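3-HSA hydroxylase, oxygenase (Rhodococcus sp., PDB 2RFQ) catalyses, as the oxygenase component of a two-component flavin-dependent monooxygenase, the FMNH2- and O2-dependent ortho-hydroxylation of the secosteroid 3-HSA during cholesterol breakdown. Local coordinates at residues L16-L20 / K74-A78. Residues are numbered along the deposited sequence.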
ATOM      1  N   LEU A  16      -5.916  33.523 -16.173  1.00  9.23           N
ATOM      2  CA  LEU A  16      -5.652  32.097 -16.426  1.00  9.40           C
ATOM      3  C   LEU A  16      -6.946  31.280 -16.447  1.00 10.34           C
ATOM      4  O   LEU A  16      -7.132  30.419 -17.307  1.00 10.25           O
ATOM      5  CB  LEU A  16      -4.650  31.517 -15.424  1.00  9.47           C
ATOM      6  CG  LEU A  16      -3.208  31.960 -15.654  1.00  8.96           C
ATOM      7  CD1 LEU A  16      -2.351  31.603 -14.413  1.00  9.83           C
ATOM      8  CD2 LEU A  16      -2.631  31.374 -16.980  1.00  9.72           C
ATOM      9  N   ASP A  17      -7.853  31.562 -15.513  1.00 11.46           N
ATOM     10  CA  ASP A  17      -9.156  30.904 -15.499  1.00 12.64           C
ATOM     11  C   ASP A  17      -9.878  30.996 -16.840  1.00 12.39           C
ATOM     12  O   ASP A  17     -10.442  30.006 -17.314  1.00 13.25           O
ATOM     13  CB  ASP A  17     -10.044  31.524 -14.426  1.00 13.31           C
ATOM     14  CG  ASP A  17      -9.846  30.902 -13.080  1.00 17.27           C
ATOM     15  OD1 ASP A  17      -9.384  29.735 -13.017  1.00 21.63           O
ATOM     16  OD2 ASP A  17     -10.182  31.585 -12.077  1.00 20.75           O
ATOM     17  N   ALA A  18      -9.885  32.190 -17.427  1.00 12.31           N
ATOM     18  CA  ALA A  18     -10.526  32.439 -18.711  1.00 12.66           C
ATOM     19  C   ALA A  18      -9.889  31.609 -19.830  1.00 12.32           C
ATOM     20  O   ALA A  18     -10.530  31.312 -20.827  1.00 12.75           O
ATOM     21  CB  ALA A  18     -10.450  33.919 -19.045  1.00 13.51           C
ATOM     22  N   LEU A  19      -8.621  31.235 -19.654  1.00 11.33           N
ATOM     23  CA  LEU A  19      -7.865  30.547 -20.697  1.00 12.09           C
ATOM     24  C   LEU A  19      -7.984  29.027 -20.627  1.00 11.46           C
ATOM     25  O   LEU A  19      -7.738  28.325 -21.622  1.00 12.12           O
ATOM     26  CB  LEU A  19      -6.373  30.956 -20.583  1.00 11.40           C
ATOM     27  CG  LEU A  19      -5.383  30.413 -21.616  1.00 13.69           C
ATOM     28  CD1 LEU A  19      -5.813  30.803 -23.047  1.00 12.18           C
ATOM     29  CD2 LEU A  19      -3.955  30.919 -21.335  1.00 12.97           C
ATOM     30  N   LEU A  20      -8.330  28.501 -19.454  1.00 11.02           N
ATOM     31  CA  LEU A  20      -8.319  27.031 -19.256  1.00 10.59           C
ATOM     32  C   LEU A  20      -9.087  26.217 -20.311  1.00 10.48           C
ATOM     33  O   LEU A  20      -8.550  25.216 -20.814  1.00 11.13           O
ATOM     34  CB  LEU A  20      -8.776  26.640 -17.841  1.00 11.68           C
ATOM     35  CG  LEU A  20      -7.934  27.153 -16.683  1.00 11.30           C
ATOM     36  CD1 LEU A  20      -8.286  26.426 -15.377  1.00 11.06           C
ATOM     37  CD2 LEU A  20      -6.414  27.062 -16.956  1.00 10.61           C
ATOM     38  N   LYS A  74      -3.048  25.447 -11.520  1.00  7.17           N
ATOM     39  CA  LYS A  74      -4.210  25.716 -12.380  1.00  8.39           C
ATOM     40  C   LYS A  74      -3.939  25.332 -13.845  1.00  7.60           C
ATOM     41  O   LYS A  74      -4.734  24.621 -14.461  1.00  8.46           O
ATOM     42  CB  LYS A  74      -4.579  27.203 -12.278  1.00  8.92           C
ATOM     43  CG  LYS A  74      -5.809  27.591 -13.036  1.00 10.48           C
ATOM     44  CD  LYS A  74      -6.069  29.108 -12.990  1.00 11.98           C
ATOM     45  CE  LYS A  74      -6.345  29.592 -11.588  1.00 15.74           C
ATOM     46  NZ  LYS A  74      -7.665  29.128 -11.050  1.00 15.74           N
ATOM     47  N   ILE A  75      -2.835  25.832 -14.405  1.00  7.19           N
ATOM     48  CA  ILE A  75      -2.522  25.520 -15.814  1.00  7.00           C
ATOM     49  C   ILE A  75      -2.424  24.018 -16.042  1.00  7.68           C
ATOM     50  O   ILE A  75      -3.019  23.471 -16.997  1.00  7.81           O
ATOM     51  CB  ILE A  75      -1.225  26.205 -16.271  1.00  7.38           C
ATOM     52  CG1 ILE A  75      -1.355  27.728 -16.131  1.00  6.85           C
ATOM     53  CG2 ILE A  75      -0.880  25.810 -17.723  1.00  7.74           C
ATOM     54  CD1 ILE A  75       0.024  28.418 -16.173  1.00  9.28           C
ATOM     55  N   ALA A  76      -1.681  23.350 -15.167  1.00  7.49           N
ATOM     56  CA  ALA A  76      -1.456  21.899 -15.306  1.00  7.63           C
ATOM     57  C   ALA A  76      -2.738  21.084 -15.179  1.00  7.77           C
ATOM     58  O   ALA A  76      -2.795  19.956 -15.676  1.00  8.24           O
ATOM     59  CB  ALA A  76      -0.430  21.438 -14.269  1.00  7.39           C
ATOM     60  N   SER A  77      -3.749  21.610 -14.474  1.00  7.11           N
ATOM     61  CA  SER A  77      -5.034  20.922 -14.347  1.00  7.79           C
ATOM     62  C   SER A  77      -5.822  20.876 -15.672  1.00  7.70           C
ATOM     63  O   SER A  77      -6.795  20.112 -15.792  1.00  7.96           O
ATOM     64  CB  SER A  77      -5.879  21.555 -13.243  1.00  7.79           C
ATOM     65  OG  SER A  77      -6.432  22.803 -13.639  1.00  8.40           O
ATOM     66  N   ALA A  78      -5.451  21.767 -16.598  1.00  7.31           N
ATOM     67  CA  ALA A  78      -6.049  21.808 -17.954  1.00  8.14           C
ATOM     68  C   ALA A  78      -5.242  21.030 -18.994  1.00  7.90           C
ATOM     69  O   ALA A  78      -5.817  20.348 -19.847  1.00  7.73           O
ATOM     70  CB  ALA A  78      -6.247  23.239 -18.421  1.00  8.22           C
TER
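Lys-74, with the largest covered area here (83 Å²), lies against one face of helix 11-25. Its chain runs extended through chi1 and chi2 (both t), then turns at chi3 and chi4 (both m), so the methylenes lie along the leucines before the amine reaches the acid: Lys-74 CD is 3.7 Å from Leu-16 CB, Lys-74 CG is 3.6 Å from Leu-20 CD1, and Lys-74 NZ donates a 2.7 Å salt-bridging hydrogen bond to Asp-17 OD1. Asp-8 gives the same amine a second carboxylate. Leu-16 and Leu-20, one helical turn apart and both in the mt rotamer, point toward the partner; Leu-16 CD2 packs 4.0 Å from Ile-75 CG1, and Leu-20 CD2 4.1 Å from Ala-78 CB. The p rotamer of Ser-77 lets OG donate a 2.6 Å hydrogen bond to Lys-74 O, within its own segment. Helix 38-47 covers Leu-16, and Ile-75 also touches helix 80-96, which carries Trp-84, a likely FMN-binding residue. The contact joins two helices of the all-helical N-terminal domain of the acyl-CoA dehydrogenase fold.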